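Long-range contacts in histone-lysine N-methyltransferase SETMAR (Homo sapiens, PDB 3BO5), which methylates lysine on the histone H3 tail through its methyltransferase (SET) region, the part crystallised here, and takes part in repair of DNA double-strand breaks: residues H134-G139 with F208-C213; E214-M219 with E243-D248. The protein carries 2 engineered substitutions. All coordinates share one frame; numbering follows the deposited sequence.

Overall arrangement
Both contacts belong to the SET domain and run in series along the chain: interaction 1 ends at Cys213, and interaction 2 takes up at Glu214. Their centres are about 10 Å apart. Interaction 1 forms part of the wall against which S-adenosylhomocysteine lies; interaction 2 is one layer back, the Glu244 side chain coming within about 6 Å of the ligand at nearest atoms. Glu244 ties the two together. Its OE1 makes a salt bridge with Lys136 NZ at 2.8 Å, and its OE2 lies 2.9 Å from Asn210 ND2, a probable hydrogen bond. Strand 244-247 is the sheet neighbour of both strands of interaction 1, 138-142 and 210-211.

Interaction 1: residues H134-G139 with F208-C213; sequences HKKGWG and FLNHSC. With ZN (zinc ion), chain E; SAH (S-adenosyl-L-homocysteine), chain F.
A polar contact between two cofactor-binding segments, with Asn210 and Trp138 at its middle, forms part of the buried wall of the S-adenosylmethionine pocket in the SET domain. Asn210 ND2 donates to Trp138 O at 3.1 Å, coming from above the carbonyl plane in a rather bent bond (138° at the hydrogen), and also meets Glu244 OE2. The same carbonyl oxygen accepts from the ligand's amino group, SAH N, at 2.8 Å, while Trp138 N gives its hydrogen to the carboxylate atom SAH O at 2.7 Å. One residue's backbone thus grips both ends of the amino acid moiety. Glycines make room for this: a side chain on Gly139 would run into Asn210 ND2, and one on Gly137, whose positive phi also favours glycine, would strike SAH O. Beside them Trp138 CB touches Phe208 CD1 at 3.8 Å.

Residues 210-213 are the NHSC motif of SET domains, where one short run serves cofactor and metal together. His211 reads the adenine through its backbone, its N bonding to SAH N7 (3.0 Å) and its O accepting from SAH N6 (2.9 Å). Lys136 lays CG and CD against the purine, a role suited to a long aliphatic chain, and the bend at chi3 (-55°) carries NZ past it to Glu244 and to a water shared with His211 O. An alanine in place of Asn210 would remove the amide, and would probably cost Trp138 O a donor and leave Glu244 OE2 without its mate at the pocket. Farther along, Cys213 SG binds zinc at 2.4 Å with Cys274, Cys276 and Cys281, and takes a hydrogen bond from His211 NE2.

Interaction 2: residues E214-M219 with E243-D248; sequences EPNLLM and EELSYD
Asn216 reaches across to residues 243-246 and spends both ends of its amide there. Its OD1 accepts from Ser246 N at 2.9 Å in a fairly straight bond, and its ND2 donates to Glu244 O at 2.8 Å, so the side chain bonds two residues of the strand much as the backbone of a parallel neighbour would. ND2 also donates to Glu243 OE2 at 2.9 Å; the two side chains meet tip to tip, and the carboxylate oxygen is approached from above its plane. An asparagine suits the place because it offers acceptor and donor at once, and its CG, set between backbone N and carbonyl carbon (chi1 55°), brings both within range.

Next to it, Leu217 N bonds to Ser246 O at 3.0 Å. Asn216 N makes weak hydrogen bonds to that oxygen and to Ser246 OG. Pro215, which has no N-H to satisfy, lays CB on Tyr247 CA at 3.5 Å. Beyond Leu217 the strands diverge, at 36° between their directions, and a water bridges Leu217 O and Asp248 N. Here Met219 bends at chi3 (-82°) to hold CE over one face of the Tyr247 ring, 4.0 Å from its centroid, a CH-pi contact within a Met-aromatic pair.

A second shell fixes these groups: Val240 N holds Glu243 OE1, and Arg264 binds Tyr247 OH. Residues 244-248 supply all but the final tyrosine, Tyr249, of the ELxxDY motif, which in SET domains packs with the NHSC motif to form the pseudoknot. Strand 217-223 pairs with strand 230-235, whose Leu233 touches Leu217, Met219 and Tyr247; Val152 of strand 151-160 meets Leu217 and Leu245, and Ile181 of strand 181-185 meets Met219 and Tyr247.

Interaction 1: residues H134-G139 with F208-C213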
loop_
_atom_site.group_PDB
_atom_site.type_symbol
_atom_site.label_atom_id
_atom_site.label_comp_id
_atom_site.label_asym_id
_atom_site.label_seq_id
_atom_site.Cartn_x
_atom_site.Cartn_y
_atom_site.Cartn_z
ATOM N N HIS A 134 6.084 -21.031 -2.414
ATOM C CA HIS A 134 5.861 -22.415 -2.837
ATOM C C HIS A 134 4.767 -22.490 -3.937
ATOM O O HIS A 134 4.953 -23.139 -4.956
ATOM C CB HIS A 134 5.553 -23.282 -1.598
ATOM C CG HIS A 134 5.374 -24.734 -1.905
ATOM N ND1 HIS A 134 6.317 -25.443 -2.616
ATOM C CD2 HIS A 134 4.368 -25.607 -1.617
ATOM C CE1 HIS A 134 5.902 -26.697 -2.751
ATOM N NE2 HIS A 134 4.715 -26.808 -2.180
ATOM N N LYS A 135 3.672 -21.784 -3.720
ATOM C CA LYS A 135 2.489 -21.917 -4.606
ATOM C C LYS A 135 1.815 -20.634 -5.059
ATOM O O LYS A 135 0.791 -20.690 -5.727
ATOM C CB LYS A 135 1.445 -22.718 -3.845
ATOM C CG LYS A 135 1.843 -24.169 -3.707
ATOM C CD LYS A 135 0.832 -24.937 -2.971
ATOM C CE LYS A 135 -0.344 -25.131 -3.906
ATOM N NZ LYS A 135 -1.312 -25.979 -3.340
ATOM N N LYS A 136 2.329 -19.475 -4.632
ATOM C CA LYS A 136 1.663 -18.184 -4.841
ATOM C C LYS A 136 2.469 -17.285 -5.778
ATOM O O LYS A 136 2.146 -16.097 -5.930
ATOM C CB LYS A 136 1.464 -17.505 -3.466
ATOM C CG LYS A 136 0.639 -18.352 -2.470
ATOM C CD LYS A 136 0.569 -17.668 -1.091
ATOM C CE LYS A 136 1.924 -17.344 -0.521
ATOM N NZ LYS A 136 1.725 -17.091 0.983
ATOM N N GLY A 137 3.487 -17.834 -6.482
ATOM C CA GLY A 137 4.354 -17.007 -7.322
ATOM C C GLY A 137 5.291 -16.239 -6.466
ATOM O O GLY A 137 5.728 -16.742 -5.431
ATOM N N TRP A 138 5.637 -15.032 -6.893
ATOM C CA TRP A 138 6.590 -14.258 -6.096
ATOM C C TRP A 138 5.844 -13.629 -4.932
ATOM O O TRP A 138 4.609 -13.415 -4.993
ATOM C CB TRP A 138 7.197 -13.133 -6.938
ATOM C CG TRP A 138 8.089 -13.699 -7.969
ATOM C CD1 TRP A 138 7.738 -14.156 -9.217
ATOM C CD2 TRP A 138 9.459 -14.025 -7.787
ATOM N NE1 TRP A 138 8.876 -14.669 -9.863
ATOM C CE2 TRP A 138 9.918 -14.616 -8.992
ATOM C CE3 TRP A 138 10.349 -13.843 -6.735
ATOM C CZ2 TRP A 138 11.258 -14.998 -9.178
ATOM C CZ3 TRP A 138 11.709 -14.185 -6.940
ATOM C CH2 TRP A 138 12.113 -14.808 -8.132
ATOM N N GLY A 139 6.536 -13.417 -3.823
ATOM C CA GLY A 139 5.972 -12.653 -2.695
ATOM C C GLY A 139 6.993 -11.667 -2.172
ATOM O O GLY A 139 8.112 -11.578 -2.705
ATOM N N PHE A 208 4.179 -6.931 -4.989
ATOM C CA PHE A 208 4.507 -8.342 -4.695
ATOM C C PHE A 208 3.835 -8.925 -3.472
ATOM O O PHE A 208 4.002 -10.097 -3.176
ATOM C CB PHE A 208 6.024 -8.489 -4.539
ATOM C CG PHE A 208 6.743 -8.329 -5.854
ATOM C CD1 PHE A 208 6.636 -9.339 -6.834
ATOM C CD2 PHE A 208 7.506 -7.186 -6.131
ATOM C CE1 PHE A 208 7.271 -9.176 -8.080
ATOM C CE2 PHE A 208 8.132 -7.025 -7.382
ATOM C CZ PHE A 208 8.047 -8.061 -8.339
ATOM N N LEU A 209 3.029 -8.121 -2.776
ATOM C CA LEU A 209 2.353 -8.624 -1.585
ATOM C C LEU A 209 1.273 -9.610 -1.911
ATOM O O LEU A 209 0.302 -9.261 -2.632
ATOM C CB LEU A 209 1.710 -7.494 -0.854
ATOM C CG LEU A 209 2.753 -6.529 -0.247
ATOM C CD1 LEU A 209 2.060 -5.187 0.114
ATOM C CD2 LEU A 209 3.545 -7.161 0.936
ATOM N N ASN A 210 1.431 -10.819 -1.373
ATOM C CA ASN A 210 0.349 -11.796 -1.533
ATOM C C ASN A 210 -0.803 -11.573 -0.562
ATOM O O ASN A 210 -0.705 -10.817 0.426
ATOM C CB ASN A 210 0.951 -13.217 -1.457
ATOM C CG ASN A 210 1.736 -13.535 -2.685
ATOM O OD1 ASN A 210 1.307 -13.237 -3.795
ATOM N ND2 ASN A 210 2.892 -14.190 -2.505
ATOM N N HIS A 211 -1.952 -12.207 -0.870
ATOM C CA HIS A 211 -3.075 -12.126 0.021
ATOM C C HIS A 211 -2.938 -13.145 1.149
ATOM O O HIS A 211 -2.456 -14.227 0.998
ATOM C CB HIS A 211 -4.301 -12.651 -0.788
ATOM C CG HIS A 211 -5.484 -12.899 0.060
ATOM N ND1 HIS A 211 -6.241 -11.873 0.592
ATOM C CD2 HIS A 211 -6.039 -14.060 0.501
ATOM C CE1 HIS A 211 -7.213 -12.398 1.340
ATOM N NE2 HIS A 211 -7.082 -13.727 1.323
ATOM N N SER A 212 -3.455 -12.775 2.292
ATOM C CA SER A 212 -3.676 -13.744 3.315
ATOM C C SER A 212 -5.017 -13.509 3.948
ATOM O O SER A 212 -5.391 -12.366 4.110
ATOM C CB SER A 212 -2.600 -13.610 4.377
ATOM O OG SER A 212 -2.946 -14.534 5.457
ATOM N N CYS A 213 -5.704 -14.602 4.359
ATOM C CA CYS A 213 -6.943 -14.492 5.093
ATOM C C CYS A 213 -6.706 -14.000 6.523
ATOM O O CYS A 213 -7.646 -13.610 7.206
ATOM C CB CYS A 213 -7.568 -15.917 5.074
ATOM S SG CYS A 213 -8.138 -16.296 3.401
HETATM ZN ZN ZN E . -6.506 -17.944 2.651
HETATM N N SAH F . 2.348 -13.584 -6.591
HETATM C CA SAH F . 2.349 -12.308 -7.377
HETATM C CB SAH F . 2.369 -11.058 -6.466
HETATM C CG SAH F . 0.947 -10.790 -5.941
HETATM S SD SAH F . -0.172 -10.256 -7.269
HETATM C C SAH F . 3.550 -12.335 -8.349
HETATM O O SAH F . 4.205 -13.362 -8.507
HETATM O OXT SAH F . 3.833 -11.255 -8.961
HETATM C "C5'" SAH F . -1.568 -11.356 -6.962
HETATM C "C4'" SAH F . -1.387 -12.779 -7.486
HETATM O "O4'" SAH F . -0.535 -13.543 -6.627
HETATM C "C3'" SAH F . -2.664 -13.566 -7.517
HETATM O "O3'" SAH F . -3.404 -13.301 -8.740
HETATM C "C2'" SAH F . -2.209 -14.994 -7.430
HETATM O "O2'" SAH F . -1.566 -15.431 -8.641
HETATM C "C1'" SAH F . -1.080 -14.861 -6.428
HETATM N N9 SAH F . -1.544 -14.897 -5.026
HETATM C C8 SAH F . -1.485 -13.883 -4.075
HETATM N N7 SAH F . -1.921 -14.357 -2.924
HETATM C C5 SAH F . -2.232 -15.662 -3.072
HETATM C C6 SAH F . -2.772 -16.595 -2.161
HETATM N N6 SAH F . -3.001 -16.388 -0.863
HETATM N N1 SAH F . -3.026 -17.851 -2.703
HETATM C C2 SAH F . -2.775 -18.142 -4.008
HETATM N N3 SAH F . -2.227 -17.271 -4.926
HETATM C C4 SAH F . -2.042 -16.024 -4.409
HETATM O O HOH W 1 -0.063 -15.213 1.822
#

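Interaction 2: residues E214-M219 with E243-D248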
loop_
_atom_site.group_PDB
_atom_site.type_symbol
_atom_site.label_atom_id
_atom_site.label_comp_id
_atom_site.label_asym_id
_atom_site.label_seq_id
_atom_site.Cartn_x
_atom_site.Cartn_y
_atom_site.Cartn_z
ATOM N N GLU A 214 -5.448 -14.122 6.961
ATOM C CA GLU A 214 -5.038 -13.637 8.280
ATOM C C GLU A 214 -3.740 -12.913 8.046
ATOM O O GLU A 214 -2.670 -13.373 8.410
ATOM C CB GLU A 214 -4.821 -14.787 9.263
ATOM C CG GLU A 214 -6.079 -15.428 9.725
ATOM C CD GLU A 214 -5.821 -16.609 10.673
ATOM O OE1 GLU A 214 -4.685 -16.725 11.236
ATOM O OE2 GLU A 214 -6.777 -17.413 10.823
ATOM N N PRO A 215 -3.861 -11.729 7.468
ATOM C CA PRO A 215 -2.633 -11.086 7.025
ATOM C C PRO A 215 -1.916 -10.402 8.131
ATOM O O PRO A 215 -2.450 -10.203 9.214
ATOM C CB PRO A 215 -3.166 -10.029 6.064
ATOM C CG PRO A 215 -4.502 -9.666 6.629
ATOM C CD PRO A 215 -5.066 -10.971 7.062
ATOM N N ASN A 216 -0.722 -9.900 7.796
ATOM C CA ASN A 216 0.021 -9.161 8.830
ATOM C C ASN A 216 0.182 -7.689 8.555
ATOM O O ASN A 216 0.841 -6.999 9.332
ATOM C CB ASN A 216 1.401 -9.799 9.104
ATOM C CG ASN A 216 2.256 -9.964 7.884
ATOM O OD1 ASN A 216 1.979 -9.379 6.806
ATOM N ND2 ASN A 216 3.340 -10.797 8.003
ATOM N N LEU A 217 -0.393 -7.244 7.438
ATOM C CA LEU A 217 -0.432 -5.792 7.139
ATOM C C LEU A 217 -1.891 -5.327 7.099
ATOM O O LEU A 217 -2.804 -6.073 6.680
ATOM C CB LEU A 217 0.153 -5.492 5.776
ATOM C CG LEU A 217 1.585 -5.935 5.622
ATOM C CD1 LEU A 217 2.037 -5.688 4.181
ATOM C CD2 LEU A 217 2.538 -5.295 6.667
ATOM N N LEU A 218 -2.052 -4.058 7.461
ATOM C CA LEU A 218 -3.276 -3.320 7.298
ATOM C C LEU A 218 -3.073 -2.137 6.348
ATOM O O LEU A 218 -2.170 -1.373 6.570
ATOM C CB LEU A 218 -3.790 -2.749 8.664
ATOM C CG LEU A 218 -5.056 -1.922 8.622
ATOM C CD1 LEU A 218 -6.269 -2.688 8.095
ATOM C CD2 LEU A 218 -5.350 -1.322 10.069
ATOM N N MET A 219 -3.950 -1.970 5.339
ATOM C CA MET A 219 -3.832 -0.862 4.413
ATOM C C MET A 219 -4.712 0.325 4.863
ATOM O O MET A 219 -5.906 0.150 5.155
ATOM C CB MET A 219 -4.349 -1.313 3.046
ATOM C CG MET A 219 -4.081 -0.183 1.982
ATOM S SD MET A 219 -4.724 -0.755 0.398
ATOM C CE MET A 219 -3.341 -1.783 -0.144
ATOM N N GLU A 243 9.562 -13.371 7.567
ATOM C CA GLU A 243 8.127 -13.599 7.551
ATOM C C GLU A 243 7.637 -12.938 6.272
ATOM O O GLU A 243 7.919 -11.739 6.008
ATOM C CB GLU A 243 7.409 -12.935 8.741
ATOM C CG GLU A 243 5.949 -13.338 8.809
ATOM C CD GLU A 243 5.289 -12.895 10.079
ATOM O OE1 GLU A 243 6.009 -12.748 11.100
ATOM O OE2 GLU A 243 4.037 -12.730 10.103
ATOM N N GLU A 244 6.802 -13.682 5.575
ATOM C CA GLU A 244 6.162 -13.119 4.371
ATOM C C GLU A 244 5.134 -12.060 4.745
ATOM O O GLU A 244 4.429 -12.174 5.767
ATOM C CB GLU A 244 5.426 -14.179 3.585
ATOM C CG GLU A 244 4.688 -13.599 2.334
ATOM C CD GLU A 244 4.161 -14.678 1.401
ATOM O OE1 GLU A 244 4.108 -15.891 1.808
ATOM O OE2 GLU A 244 3.750 -14.332 0.251
ATOM N N LEU A 245 5.117 -10.988 3.943
ATOM C CA LEU A 245 4.233 -9.825 4.200
ATOM C C LEU A 245 2.964 -10.038 3.362
ATOM O O LEU A 245 3.086 -10.430 2.174
ATOM C CB LEU A 245 4.943 -8.557 3.744
ATOM C CG LEU A 245 6.227 -8.286 4.552
ATOM C CD1 LEU A 245 7.027 -7.210 3.857
ATOM C CD2 LEU A 245 5.894 -7.842 5.976
ATOM N N SER A 246 1.816 -9.799 3.956
ATOM C CA SER A 246 0.546 -10.051 3.229
ATOM C C SER A 246 -0.476 -9.055 3.623
ATOM O O SER A 246 -0.433 -8.477 4.732
ATOM C CB SER A 246 0.074 -11.427 3.582
ATOM O OG SER A 246 -0.162 -11.567 4.988
ATOM N N TYR A 247 -1.471 -8.836 2.758
ATOM C CA TYR A 247 -2.627 -8.077 3.229
ATOM C C TYR A 247 -3.882 -8.756 2.667
ATOM O O TYR A 247 -3.769 -9.709 1.889
ATOM C CB TYR A 247 -2.640 -6.613 2.782
ATOM C CG TYR A 247 -2.740 -6.230 1.310
ATOM C CD1 TYR A 247 -3.966 -5.898 0.734
ATOM C CD2 TYR A 247 -1.552 -6.075 0.513
ATOM C CE1 TYR A 247 -4.029 -5.411 -0.565
ATOM C CE2 TYR A 247 -1.626 -5.587 -0.798
ATOM C CZ TYR A 247 -2.866 -5.285 -1.314
ATOM O OH TYR A 247 -3.039 -4.726 -2.566
ATOM N N ASP A 248 -5.019 -8.302 3.193
ATOM C CA ASP A 248 -6.263 -8.946 2.792
ATOM C C ASP A 248 -6.796 -8.324 1.529
ATOM O O ASP A 248 -7.143 -7.143 1.531
ATOM C CB ASP A 248 -7.254 -8.774 3.928
ATOM C CG ASP A 248 -8.680 -9.266 3.607
ATOM O OD1 ASP A 248 -8.958 -9.853 2.533
ATOM O OD2 ASP A 248 -9.491 -9.077 4.582
HETATM O O HOH W 2 -5.085 -6.393 5.239
#